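Local coordinates for protein quinoline 2-oxidoreductase large subunit (Pseudomonas putida, PDB 1T3Q) that carries the molybdenum and pterin cytosine dinucleotide site of a molybdenum hydroxylase that oxidises quinoline, at residues Trp220-Met225 with Pro249-Gly254; Gly667-Pro672 with His726-Ser731; Phe52-Ile57 with Glu139-Val144; Val18-Asp23 with Asn671-Glu676. All coordinates share one frame; numbering follows the deposited sequence.

Contact 4 opens first: the N-terminal loop 18-23 meets the start of helix 672-692, closing a loop over most of the chain. Two smaller loops nest inside it, one after the other. Contact 3 joins 52-57 to 139-144 within the hammerhead domain, about 49 Å from contact 4 between centres. Contact 1 then brings 220-225 and 249-254 together beside the molybdenum and the pterin. Contact 2 begins at 667-672, overlapping the segment where contact 4 ends, and closes at 726-731; the two share Asn671 and Pro672. Contacts 1, 2 and 4 all touch the pterin cytosine dinucleotide, contact 1 at its pterin and contacts 2 and 4 at its cytidine end.

Contact 1: residues Trp220-Met225 with Pro249-Gly254; sequences WTATQM and PDVGGG. With MCN (pterin cytosine dinucleotide), chain N.
Gln224 lays its amide oxygen against the backbone of Gly254, with OE1 3.3 Å from Gly254 C. No hydrogen bond joins the two segments here, and a side-chain carbon on Gly254 would collide with that oxygen, so the close approach depends on the glycine. Next to this, Val251 turns its CG2 methyl onto Ala222, 3.9 Å from Ala222 CA. Farther along, Pro249 CD rests 3.7 Å from Thr221 O.

Both polar atoms of the Gln224 amide are engaged. OE1 accepts from Gly256 N, while NE2 reaches Ala544 O and the OM1 oxygen of the dioxosulfidomolybdenum ion. CG lies anti to the carbonyl carbon (chi1 -51°) and the chain runs on extended, which carries the amide to the metal site. On the other segment Gly254 N donates to O4' of the pterin at 2.6 Å, so the contact sets a molybdenum ligand-pocket residue and a pterin-binding backbone N-H side by side.

Behind this first shell, Thr223 OG1 accepts from Met225 N at 3.0 Å (167° at the hydrogen), forming an ST turn just as the chain enters helix 226-237, with Met225 as its N-cap. Gly253 has backbone angles at which a side chain would be jammed against the carbonyl O of Gly252.

Strand 216-221, helix 226-237 and strand 244-247 form a beta-alpha-beta crossover; the two parallel strands are neighbours, and both segments of the contact run on from their C-terminal ends, with strand 205-211 along the other edge of 216-221.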
# COMPACT_ATOMS: atom_id res chain seq x y z
N TRP B 220 -3.44 9.95 3.30
CA TRP B 220 -3.00 10.17 1.93
C TRP B 220 -3.55 11.55 1.59
O TRP B 220 -4.73 11.81 1.80
CB TRP B 220 -3.64 9.16 0.98
CG TRP B 220 -3.03 7.80 0.99
CD1 TRP B 220 -2.06 7.33 0.15
CD2 TRP B 220 -3.40 6.71 1.84
NE1 TRP B 220 -1.81 6.00 0.42
CE2 TRP B 220 -2.62 5.60 1.45
CE3 TRP B 220 -4.32 6.57 2.89
CZ2 TRP B 220 -2.73 4.36 2.08
CZ3 TRP B 220 -4.43 5.33 3.51
CH2 TRP B 220 -3.63 4.24 3.11
N THR B 221 -2.70 12.45 1.11
CA THR B 221 -3.19 13.77 0.76
C THR B 221 -2.37 14.41 -0.34
O THR B 221 -1.15 14.25 -0.38
CB THR B 221 -3.23 14.71 1.99
OG1 THR B 221 -3.57 16.03 1.56
CG2 THR B 221 -1.89 14.75 2.71
N ALA B 222 -3.05 15.10 -1.25
CA ALA B 222 -2.38 15.79 -2.36
C ALA B 222 -1.82 17.09 -1.78
O ALA B 222 -2.41 18.16 -1.93
CB ALA B 222 -3.38 16.09 -3.46
N THR B 223 -0.67 16.98 -1.13
CA THR B 223 -0.05 18.13 -0.50
C THR B 223 1.38 18.37 -0.97
O THR B 223 2.06 17.46 -1.46
CB THR B 223 -0.03 17.97 1.03
OG1 THR B 223 0.55 19.13 1.64
CG2 THR B 223 0.79 16.74 1.43
N GLN B 224 1.83 19.62 -0.82
CA GLN B 224 3.19 20.00 -1.18
C GLN B 224 4.05 20.01 0.09
O GLN B 224 5.27 20.19 0.02
CB GLN B 224 3.21 21.41 -1.80
CG GLN B 224 2.21 21.61 -2.92
CD GLN B 224 2.21 23.02 -3.48
OE1 GLN B 224 1.18 23.52 -3.92
NE2 GLN B 224 3.38 23.67 -3.46
N MET B 225 3.41 19.79 1.24
CA MET B 225 4.12 19.81 2.53
C MET B 225 3.72 18.66 3.47
O MET B 225 3.12 18.89 4.52
CB MET B 225 3.84 21.15 3.23
CG MET B 225 4.13 22.39 2.37
SD MET B 225 3.54 23.95 3.10
CE MET B 225 4.69 24.13 4.51
N PRO B 249 0.59 10.98 -3.08
CA PRO B 249 0.59 10.27 -4.36
C PRO B 249 1.04 11.27 -5.42
O PRO B 249 1.58 12.32 -5.08
CB PRO B 249 -0.86 9.86 -4.53
CG PRO B 249 -1.60 11.01 -3.91
CD PRO B 249 -0.78 11.33 -2.66
N ASP B 250 0.86 10.94 -6.69
CA ASP B 250 1.21 11.90 -7.73
C ASP B 250 0.19 13.02 -7.54
O ASP B 250 -0.97 12.74 -7.22
CB ASP B 250 1.06 11.29 -9.13
CG ASP B 250 2.14 10.26 -9.43
OD1 ASP B 250 3.31 10.54 -9.11
OD2 ASP B 250 1.83 9.19 -10.00
N VAL B 251 0.61 14.26 -7.69
CA VAL B 251 -0.29 15.41 -7.52
C VAL B 251 -0.48 16.17 -8.82
O VAL B 251 0.50 16.56 -9.48
CB VAL B 251 0.27 16.37 -6.43
CG1 VAL B 251 -0.61 17.59 -6.30
CG2 VAL B 251 0.35 15.64 -5.10
N GLY B 252 -1.74 16.40 -9.19
CA GLY B 252 -2.07 17.10 -10.42
C GLY B 252 -2.01 18.61 -10.36
O GLY B 252 -2.99 19.30 -10.65
N GLY B 253 -0.84 19.14 -9.99
CA GLY B 253 -0.69 20.58 -9.89
C GLY B 253 -0.99 21.07 -8.49
O GLY B 253 -1.94 20.60 -7.85
N GLY B 254 -0.18 22.02 -8.02
CA GLY B 254 -0.37 22.58 -6.69
C GLY B 254 -0.34 24.10 -6.75
O GLY B 254 -1.31 24.77 -6.38
N1 MCN N . 15.02 23.51 -11.60
C2 MCN N . 16.23 23.14 -12.28
N3 MCN N . 17.29 23.99 -12.01
C4 MCN N . 17.27 25.11 -11.19
C5 MCN N . 16.01 25.45 -10.52
C6 MCN N . 14.90 24.66 -10.73
O2 MCN N . 16.25 22.19 -13.03
N4 MCN N . 18.35 25.84 -11.00
C1' MCN N . 13.80 22.55 -11.85
C2D MCN N . 13.63 21.49 -10.66
O2' MCN N . 13.13 20.22 -11.20
C3' MCN N . 12.70 22.20 -9.70
C4D MCN N . 11.73 22.95 -10.59
O4D MCN N . 12.51 23.22 -11.86
O3' MCN N . 12.00 21.20 -8.87
C5' MCN N . 11.04 24.18 -9.94
O5' MCN N . 12.09 24.96 -9.41
PA MCN N . 12.19 25.42 -7.91
O1A MCN N . 13.33 24.65 -7.31
O2A MCN N . 12.22 26.94 -7.99
O3A MCN N . 10.84 25.19 -7.04
PB MCN N . 10.20 23.86 -6.41
O1B MCN N . 10.17 24.05 -4.93
O2B MCN N . 10.88 22.63 -6.94
O3B MCN N . 8.71 23.85 -7.00
C10 MCN N . 7.69 24.62 -6.41
C9' MCN N . 7.47 25.77 -7.34
C8' MCN N . 6.29 26.55 -6.71
S8' MCN N . 6.61 27.24 -5.09
C7' MCN N . 5.10 26.77 -7.28
S7' MCN N . 3.75 27.66 -6.53
C6' MCN N . 4.83 26.14 -8.68
C7 MCN N . 6.12 25.94 -9.44
O9' MCN N . 7.06 25.21 -8.67
N5' MCN N . 3.97 24.91 -8.41
C4A MCN N . 4.01 24.07 -9.59
N8' MCN N . 5.87 25.19 -10.71
C4B MCN N . 4.85 24.20 -10.71
N1' MCN N . 4.86 23.35 -11.85
C2' MCN N . 3.96 22.34 -11.81
N2' MCN N . 3.91 21.51 -12.88
N3' MCN N . 3.11 22.12 -10.74
C4' MCN N . 3.06 22.93 -9.55
O4' MCN N . 2.29 22.67 -8.65

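Contact 2: residues Gly667-Pro672 with His726-Ser731; sequences GTMINP and HLETPS. With MCN (pterin cytosine dinucleotide), chain N.
Met669 and His726 meet through sulfur and ring: SD sits over one face of the imidazole, offset toward the rim, 3.4 Å from His726 ND1, and CE lies over the same ring 4.0 Å from its centroid, a CH-pi contact. The His726 ring is also tied through NE2 to Glu676. An alanine here would probably leave the Met669 thioether without the ring it packs on and cost Glu676 one of its partners.

The direct hydrogen bond across the segments runs from Met669 N to Glu728 OE2, 2.9 Å and nearly straight at 168°. These two loops each follow one of the parallel neighbouring strands 655-665 and 722-726, with helix 672-692 in the crossover between them. Two waters add bridges: one donates to Gly667 O and Leu727 O, the other to Met669 O and Glu728 OE2. Gly667, at positive phi, comes close to the 726-731 segment, its CA 3.3 Å from Thr729 O in a CA-H...O contact.

The backbone of 667-672 also reads the Watson-Crick edge of the cytosine. MCN N4 donates to Thr668 O, Ile670 N donates to MCN N3 at 3.1 Å (178°), and Asn671 N donates to MCN O2, also at 3.1 Å.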
# COMPACT_ATOMS: atom_id res chain seq x y z
N GLY B 667 20.94 30.66 -11.60
CA GLY B 667 22.22 30.06 -11.31
C GLY B 667 22.37 28.86 -12.22
O GLY B 667 21.95 28.89 -13.37
N THR B 668 22.96 27.79 -11.69
CA THR B 668 23.16 26.57 -12.46
C THR B 668 21.84 25.84 -12.67
O THR B 668 21.17 25.48 -11.71
CB THR B 668 24.14 25.62 -11.74
OG1 THR B 668 25.42 26.25 -11.63
CG2 THR B 668 24.28 24.30 -12.50
N MET B 669 21.47 25.62 -13.93
CA MET B 669 20.24 24.88 -14.24
C MET B 669 20.52 23.39 -14.12
O MET B 669 21.50 22.90 -14.68
CB MET B 669 19.77 25.17 -15.66
CG MET B 669 19.31 26.59 -15.94
SD MET B 669 18.66 26.72 -17.62
CE MET B 669 20.17 26.87 -18.55
N ILE B 670 19.66 22.67 -13.41
CA ILE B 670 19.83 21.23 -13.27
C ILE B 670 19.38 20.56 -14.57
O ILE B 670 20.08 19.71 -15.12
CB ILE B 670 18.96 20.67 -12.13
CG1 ILE B 670 19.33 21.34 -10.80
CG2 ILE B 670 19.14 19.15 -12.02
CD1 ILE B 670 18.35 21.00 -9.68
N ASN B 671 18.22 20.99 -15.06
CA ASN B 671 17.63 20.43 -16.26
C ASN B 671 17.01 21.58 -17.05
O ASN B 671 15.88 22.00 -16.78
CB ASN B 671 16.56 19.41 -15.85
CG ASN B 671 16.07 18.57 -17.00
OD1 ASN B 671 15.57 19.09 -17.99
ND2 ASN B 671 16.21 17.25 -16.87
N PRO B 672 17.75 22.12 -18.04
CA PRO B 672 17.26 23.24 -18.86
C PRO B 672 15.86 23.02 -19.42
O PRO B 672 15.04 23.93 -19.44
CB PRO B 672 18.33 23.35 -19.94
CG PRO B 672 19.58 22.94 -19.22
CD PRO B 672 19.11 21.72 -18.45
N HIS B 726 18.91 32.18 -21.42
CA HIS B 726 19.43 31.93 -20.08
C HIS B 726 20.78 32.56 -19.76
O HIS B 726 21.63 32.73 -20.63
CB HIS B 726 19.57 30.42 -19.86
CG HIS B 726 18.33 29.63 -20.17
ND1 HIS B 726 17.33 29.43 -19.25
CD2 HIS B 726 17.94 28.99 -21.30
CE1 HIS B 726 16.37 28.70 -19.80
NE2 HIS B 726 16.72 28.42 -21.04
N LEU B 727 20.95 32.91 -18.48
CA LEU B 727 22.19 33.46 -17.96
C LEU B 727 22.40 32.65 -16.68
O LEU B 727 21.43 32.24 -16.05
CB LEU B 727 22.06 34.94 -17.62
CG LEU B 727 21.84 35.91 -18.79
CD1 LEU B 727 21.67 37.32 -18.24
CD2 LEU B 727 23.02 35.84 -19.75
N GLU B 728 23.65 32.39 -16.32
CA GLU B 728 23.92 31.62 -15.11
C GLU B 728 24.93 32.27 -14.18
O GLU B 728 26.10 32.46 -14.53
CB GLU B 728 24.39 30.20 -15.45
CG GLU B 728 23.33 29.34 -16.14
CD GLU B 728 23.77 27.90 -16.34
OE1 GLU B 728 24.88 27.68 -16.87
OE2 GLU B 728 23.00 26.98 -15.99
N THR B 729 24.47 32.63 -12.99
CA THR B 729 25.32 33.22 -11.97
C THR B 729 25.17 32.27 -10.79
O THR B 729 24.21 32.36 -10.01
CB THR B 729 24.85 34.63 -11.57
OG1 THR B 729 24.74 35.44 -12.75
CG2 THR B 729 25.85 35.27 -10.61
N PRO B 730 26.10 31.31 -10.66
CA PRO B 730 26.09 30.31 -9.59
C PRO B 730 26.06 30.87 -8.19
O PRO B 730 26.74 31.85 -7.88
CB PRO B 730 27.37 29.50 -9.85
CG PRO B 730 27.62 29.70 -11.31
CD PRO B 730 27.29 31.15 -11.51
N SER B 731 25.25 30.25 -7.34
CA SER B 731 25.17 30.65 -5.95
C SER B 731 26.27 29.90 -5.22
O SER B 731 26.44 28.69 -5.40
CB SER B 731 23.83 30.25 -5.33
OG SER B 731 23.95 30.22 -3.92
N1 MCN N . 15.02 23.51 -11.60
C2 MCN N . 16.23 23.14 -12.28
N3 MCN N . 17.29 23.99 -12.01
C4 MCN N . 17.27 25.11 -11.19
C5 MCN N . 16.01 25.45 -10.52
C6 MCN N . 14.90 24.66 -10.73
O2 MCN N . 16.25 22.19 -13.03
N4 MCN N . 18.35 25.84 -11.00
C1' MCN N . 13.80 22.55 -11.85
C2D MCN N . 13.63 21.49 -10.66
O2' MCN N . 13.13 20.22 -11.20
C3' MCN N . 12.70 22.20 -9.70
C4D MCN N . 11.73 22.95 -10.59
O4D MCN N . 12.51 23.22 -11.86
O3' MCN N . 12.00 21.20 -8.87
C5' MCN N . 11.04 24.18 -9.94
O5' MCN N . 12.09 24.96 -9.41
PA MCN N . 12.19 25.42 -7.91
O1A MCN N . 13.33 24.65 -7.31
O2A MCN N . 12.22 26.94 -7.99
O3A MCN N . 10.84 25.19 -7.04
PB MCN N . 10.20 23.86 -6.41
O1B MCN N . 10.17 24.05 -4.93
O2B MCN N . 10.88 22.63 -6.94
O3B MCN N . 8.71 23.85 -7.00
C10 MCN N . 7.69 24.62 -6.41
C9' MCN N . 7.47 25.77 -7.34
C8' MCN N . 6.29 26.55 -6.71
S8' MCN N . 6.61 27.24 -5.09
C7' MCN N . 5.10 26.77 -7.28
S7' MCN N . 3.75 27.66 -6.53
C6' MCN N . 4.83 26.14 -8.68
C7 MCN N . 6.12 25.94 -9.44
O9' MCN N . 7.06 25.21 -8.67
N5' MCN N . 3.97 24.91 -8.41
C4A MCN N . 4.01 24.07 -9.59
N8' MCN N . 5.87 25.19 -10.71
C4B MCN N . 4.85 24.20 -10.71
N1' MCN N . 4.86 23.35 -11.85
C2' MCN N . 3.96 22.34 -11.81
N2' MCN N . 3.91 21.51 -12.88
N3' MCN N . 3.11 22.12 -10.74
C4' MCN N . 3.06 22.93 -9.55
O4' MCN N . 2.29 22.67 -8.65
O HOH W 1 20.23 30.01 -15.13
O HOH W 2 23.36 24.21 -16.20

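Contact 3: residues Phe52-Ile57 with Glu139-Val144; sequences FAHARI and EELPAV
Glu139 OE1 is gripped twice by Arg56, which comes side-on with NE at 2.8 Å and NH1 at 3.0 Å from that one oxygen. The oxygen lies at the edge of the guanidinium, in its plane, while the carboxylate is turned 68° against it, so NE approaches from above the carboxylate. The bend at chi3 of Arg56 (76°) brings the guanidinium back to the neighbouring strand.

Beneath this salt bridge Arg56 and Glu139 form an antiparallel hydrogen-bonded pair, N to O in both directions, and Ala55 with Glu140 the non-hydrogen-bonded pair beside it. Just past the end of strand 135-140, Leu141 N donates to His54 O at 2.7 Å.

With CG anti to the backbone N (chi1 -166°), the His54 ring swings toward 139-144, where ND1 donates to Pro142 O at 2.9 Å, with the acceptor in the ring plane, and this holds the imidazole against turning. Leu141 CD1 sits over one ring face as a CH-pi contact, 4.0 Å from the centroid. Ala143 CB touches Ala53 CB at 3.7 Å and meets His54 CB too, while Phe52 CE2 approaches Glu140 OE2 obliquely.

The contact belongs to the hammerhead domain: strand 55-61 is the middle of a three-stranded antiparallel sheet, flanked by 135-140 and 108-109, and Phe52 also meets Tyr138 of strand 135-140 edge-to-face.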
# COMPACT_ATOMS: atom_id res chain seq x y z
N PHE B 52 -24.33 32.05 3.15
CA PHE B 52 -24.20 33.45 3.55
C PHE B 52 -22.77 33.83 3.91
O PHE B 52 -22.02 33.02 4.45
CB PHE B 52 -25.11 33.75 4.74
CG PHE B 52 -26.57 33.51 4.48
CD1 PHE B 52 -27.21 32.41 5.04
CD2 PHE B 52 -27.29 34.36 3.65
CE1 PHE B 52 -28.57 32.17 4.78
CE2 PHE B 52 -28.64 34.13 3.38
CZ PHE B 52 -29.28 33.04 3.95
N ALA B 53 -22.42 35.08 3.62
CA ALA B 53 -21.08 35.59 3.91
C ALA B 53 -20.85 35.68 5.42
O ALA B 53 -19.74 35.45 5.89
CB ALA B 53 -20.90 36.96 3.26
N HIS B 54 -21.89 36.03 6.16
CA HIS B 54 -21.78 36.14 7.61
C HIS B 54 -23.17 35.88 8.20
O HIS B 54 -24.11 36.62 7.91
CB HIS B 54 -21.30 37.53 8.00
CG HIS B 54 -20.85 37.64 9.42
ND1 HIS B 54 -20.69 38.85 10.07
CD2 HIS B 54 -20.50 36.69 10.32
CE1 HIS B 54 -20.27 38.63 11.30
NE2 HIS B 54 -20.14 37.33 11.48
N ALA B 55 -23.29 34.85 9.01
CA ALA B 55 -24.58 34.52 9.59
C ALA B 55 -24.49 33.69 10.85
O ALA B 55 -23.58 32.89 11.03
CB ALA B 55 -25.43 33.78 8.56
N ARG B 56 -25.46 33.89 11.74
CA ARG B 56 -25.51 33.13 12.97
C ARG B 56 -26.25 31.84 12.60
O ARG B 56 -27.19 31.87 11.81
CB ARG B 56 -26.29 33.89 14.04
CG ARG B 56 -26.30 33.20 15.40
CD ARG B 56 -26.93 34.11 16.44
NE ARG B 56 -28.39 34.17 16.33
CZ ARG B 56 -29.21 33.22 16.76
NH1 ARG B 56 -30.52 33.37 16.62
NH2 ARG B 56 -28.72 32.13 17.34
N ILE B 57 -25.81 30.72 13.15
CA ILE B 57 -26.46 29.45 12.88
C ILE B 57 -27.44 29.22 14.03
O ILE B 57 -27.04 28.80 15.12
CB ILE B 57 -25.45 28.29 12.82
CG1 ILE B 57 -24.43 28.56 11.70
CG2 ILE B 57 -26.17 26.98 12.57
CD1 ILE B 57 -23.34 27.52 11.59
N GLU B 139 -29.41 33.31 10.39
CA GLU B 139 -29.80 34.66 10.73
C GLU B 139 -28.66 35.48 10.12
O GLU B 139 -27.62 35.66 10.75
CB GLU B 139 -29.84 34.87 12.24
CG GLU B 139 -30.31 36.26 12.63
CD GLU B 139 -29.89 36.64 14.03
OE1 GLU B 139 -30.14 35.85 14.96
OE2 GLU B 139 -29.30 37.73 14.19
N GLU B 140 -28.86 35.94 8.89
CA GLU B 140 -27.83 36.70 8.20
C GLU B 140 -27.38 37.92 9.00
O GLU B 140 -28.20 38.63 9.58
CB GLU B 140 -28.32 37.13 6.82
CG GLU B 140 -27.24 37.74 5.94
CD GLU B 140 -27.66 37.88 4.49
OE1 GLU B 140 -26.81 38.29 3.67
OE2 GLU B 140 -28.83 37.58 4.18
N LEU B 141 -26.07 38.14 9.03
CA LEU B 141 -25.49 39.27 9.75
C LEU B 141 -24.74 40.17 8.78
O LEU B 141 -24.38 39.74 7.68
CB LEU B 141 -24.50 38.75 10.81
CG LEU B 141 -25.02 37.77 11.87
CD1 LEU B 141 -23.84 37.14 12.60
CD2 LEU B 141 -25.94 38.51 12.84
N PRO B 142 -24.51 41.43 9.16
CA PRO B 142 -23.79 42.33 8.25
C PRO B 142 -22.39 41.76 8.02
O PRO B 142 -21.70 41.37 8.96
CB PRO B 142 -23.77 43.66 9.02
CG PRO B 142 -23.82 43.21 10.46
CD PRO B 142 -24.85 42.11 10.42
N ALA B 143 -21.99 41.70 6.76
CA ALA B 143 -20.70 41.15 6.40
C ALA B 143 -19.73 42.20 5.90
O ALA B 143 -20.14 43.28 5.45
CB ALA B 143 -20.87 40.07 5.35
N VAL B 144 -18.44 41.90 5.99
CA VAL B 144 -17.40 42.80 5.51
C VAL B 144 -17.12 42.29 4.10
O VAL B 144 -16.57 41.21 3.91
CB VAL B 144 -16.13 42.70 6.37
CG1 VAL B 144 -15.04 43.60 5.80
CG2 VAL B 144 -16.45 43.10 7.81

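Contact 4: residues Val18-Asp23 with Asn671-Glu676; sequences VLRRED and NPMIVE. With MCN (pterin cytosine dinucleotide), chain N.
Asn671 sets its CG anti to the backbone N (chi1 -168°), which places its carboxamide between Val18 and the first turn of helix 672-692; Met673, also anti at chi1 but bent at chi3 (76°), brings CE to 3.6 Å from Val18 O. Asn671 ND2 donates to Val18 O at 2.9 Å, in the carbonyl plane and on a lone pair. Its other end, OD1, accepts from Ile674 N at 3.0 Å, the N-cap bond of the helix. An alanine in its place would probably leave Ile674 N without its cap and Val18 O without this donor, loosening the tie between N-terminal loop and helix.

Farther along, Arg20 CD packs on Ile674 CD1 at 4.0 Å, and Leu19 CD2 touches Met673 SD. From the helix, Val675 CG2 lies 3.4 Å from MCN C2 of the cytosine, and Ile674 CG2 reaches the ribose oxygen O4D.

The Arg20 guanidinium grips Asp23 OD1 with NE at 2.7 Å and with NH1. Glu22 CG lies over its centre, and its charge is probably balanced by Asp23 in its plane and, through a long, charge-only pairing, by Glu22 OE2. NH1 also bonds Gln106 O of the small subunit, a residue whose side chain binds the dinucleotide, so Arg20 joins both subunits beside the cofactor.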
# COMPACT_ATOMS: atom_id res chain seq x y z
N VAL B 18 17.86 15.80 -19.13
CA VAL B 18 17.48 14.40 -19.02
C VAL B 18 15.95 14.29 -19.14
O VAL B 18 15.22 15.09 -18.56
CB VAL B 18 17.93 13.82 -17.64
CG1 VAL B 18 17.34 12.44 -17.42
CG2 VAL B 18 19.45 13.76 -17.59
N LEU B 19 15.48 13.31 -19.91
CA LEU B 19 14.04 13.11 -20.07
C LEU B 19 13.45 12.67 -18.74
O LEU B 19 14.07 11.88 -18.01
CB LEU B 19 13.76 12.07 -21.16
CG LEU B 19 14.24 12.48 -22.56
CD1 LEU B 19 13.82 11.44 -23.58
CD2 LEU B 19 13.65 13.84 -22.93
N ARG B 20 12.26 13.16 -18.43
CA ARG B 20 11.62 12.83 -17.15
C ARG B 20 11.24 11.38 -16.97
O ARG B 20 10.53 10.80 -17.79
CB ARG B 20 10.39 13.72 -16.94
CG ARG B 20 10.68 15.21 -17.10
CD ARG B 20 9.65 16.04 -16.35
NE ARG B 20 8.31 15.47 -16.48
CZ ARG B 20 7.28 15.79 -15.71
NH1 ARG B 20 6.11 15.20 -15.90
NH2 ARG B 20 7.43 16.69 -14.75
N ARG B 21 11.69 10.78 -15.87
CA ARG B 21 11.36 9.39 -15.61
C ARG B 21 9.89 9.20 -15.24
O ARG B 21 9.33 8.12 -15.42
CB ARG B 21 12.27 8.82 -14.52
CG ARG B 21 12.39 9.66 -13.27
CD ARG B 21 13.48 9.13 -12.34
NE ARG B 21 14.80 9.15 -12.98
CZ ARG B 21 15.93 8.76 -12.37
NH1 ARG B 21 17.08 8.80 -13.02
NH2 ARG B 21 15.89 8.32 -11.12
N GLU B 22 9.24 10.25 -14.73
CA GLU B 22 7.84 10.12 -14.36
C GLU B 22 6.87 10.15 -15.54
O GLU B 22 5.73 9.69 -15.43
CB GLU B 22 7.43 11.21 -13.35
CG GLU B 22 7.69 12.64 -13.80
CD GLU B 22 9.02 13.18 -13.30
OE1 GLU B 22 10.07 12.60 -13.63
OE2 GLU B 22 9.01 14.20 -12.56
N ASP B 23 7.33 10.66 -16.68
CA ASP B 23 6.49 10.77 -17.87
C ASP B 23 5.85 9.48 -18.35
O ASP B 23 4.71 9.49 -18.80
CB ASP B 23 7.27 11.37 -19.04
CG ASP B 23 7.49 12.86 -18.90
OD1 ASP B 23 7.11 13.44 -17.86
OD2 ASP B 23 8.06 13.46 -19.84
N ASN B 671 18.22 20.99 -15.06
CA ASN B 671 17.63 20.43 -16.26
C ASN B 671 17.01 21.58 -17.05
O ASN B 671 15.88 22.00 -16.78
CB ASN B 671 16.56 19.41 -15.85
CG ASN B 671 16.07 18.57 -17.00
OD1 ASN B 671 15.57 19.09 -17.99
ND2 ASN B 671 16.21 17.25 -16.87
N PRO B 672 17.75 22.12 -18.04
CA PRO B 672 17.26 23.24 -18.86
C PRO B 672 15.86 23.02 -19.42
O PRO B 672 15.04 23.93 -19.44
CB PRO B 672 18.33 23.35 -19.94
CG PRO B 672 19.58 22.94 -19.22
CD PRO B 672 19.11 21.72 -18.45
N MET B 673 15.58 21.80 -19.89
CA MET B 673 14.27 21.48 -20.43
C MET B 673 13.17 21.73 -19.39
O MET B 673 12.16 22.37 -19.66
CB MET B 673 14.23 20.01 -20.86
CG MET B 673 12.90 19.57 -21.45
SD MET B 673 12.89 17.80 -21.85
CE MET B 673 12.71 17.10 -20.19
N ILE B 674 13.38 21.20 -18.19
CA ILE B 674 12.41 21.36 -17.11
C ILE B 674 12.27 22.82 -16.70
O ILE B 674 11.17 23.29 -16.45
CB ILE B 674 12.79 20.46 -15.91
CG1 ILE B 674 12.44 19.01 -16.25
CG2 ILE B 674 12.05 20.90 -14.64
CD1 ILE B 674 12.95 17.99 -15.26
N VAL B 675 13.39 23.54 -16.65
CA VAL B 675 13.36 24.95 -16.28
C VAL B 675 12.52 25.74 -17.29
O VAL B 675 11.74 26.61 -16.91
CB VAL B 675 14.79 25.56 -16.22
CG1 VAL B 675 14.71 27.06 -16.06
CG2 VAL B 675 15.56 24.94 -15.06
N GLU B 676 12.68 25.45 -18.58
CA GLU B 676 11.91 26.19 -19.57
C GLU B 676 10.44 25.83 -19.46
O GLU B 676 9.58 26.67 -19.71
CB GLU B 676 12.43 25.93 -20.99
CG GLU B 676 13.80 26.57 -21.24
CD GLU B 676 14.11 26.79 -22.71
OE1 GLU B 676 13.29 26.38 -23.57
OE2 GLU B 676 15.17 27.38 -23.01
N1 MCN N . 15.02 23.51 -11.60
C2 MCN N . 16.23 23.14 -12.28
N3 MCN N . 17.29 23.99 -12.01
C4 MCN N . 17.27 25.11 -11.19
C5 MCN N . 16.01 25.45 -10.52
C6 MCN N . 14.90 24.66 -10.73
O2 MCN N . 16.25 22.19 -13.03
N4 MCN N . 18.35 25.84 -11.00
C1' MCN N . 13.80 22.55 -11.85
C2D MCN N . 13.63 21.49 -10.66
O2' MCN N . 13.13 20.22 -11.20
C3' MCN N . 12.70 22.20 -9.70
C4D MCN N . 11.73 22.95 -10.59
O4D MCN N . 12.51 23.22 -11.86
O3' MCN N . 12.00 21.20 -8.87
C5' MCN N . 11.04 24.18 -9.94
O5' MCN N . 12.09 24.96 -9.41
PA MCN N . 12.19 25.42 -7.91
O1A MCN N . 13.33 24.65 -7.31
O2A MCN N . 12.22 26.94 -7.99
O3A MCN N . 10.84 25.19 -7.04
PB MCN N . 10.20 23.86 -6.41
O1B MCN N . 10.17 24.05 -4.93
O2B MCN N . 10.88 22.63 -6.94
O3B MCN N . 8.71 23.85 -7.00
C10 MCN N . 7.69 24.62 -6.41
C9' MCN N . 7.47 25.77 -7.34
C8' MCN N . 6.29 26.55 -6.71
S8' MCN N . 6.61 27.24 -5.09
C7' MCN N . 5.10 26.77 -7.28
S7' MCN N . 3.75 27.66 -6.53
C6' MCN N . 4.83 26.14 -8.68
C7 MCN N . 6.12 25.94 -9.44
O9' MCN N . 7.06 25.21 -8.67
N5' MCN N . 3.97 24.91 -8.41
C4A MCN N . 4.01 24.07 -9.59
N8' MCN N . 5.87 25.19 -10.71
C4B MCN N . 4.85 24.20 -10.71
N1' MCN N . 4.86 23.35 -11.85
C2' MCN N . 3.96 22.34 -11.81
N2' MCN N . 3.91 21.51 -12.88
N3' MCN N . 3.11 22.12 -10.74
C4' MCN N . 3.06 22.93 -9.55
O4' MCN N . 2.29 22.67 -8.65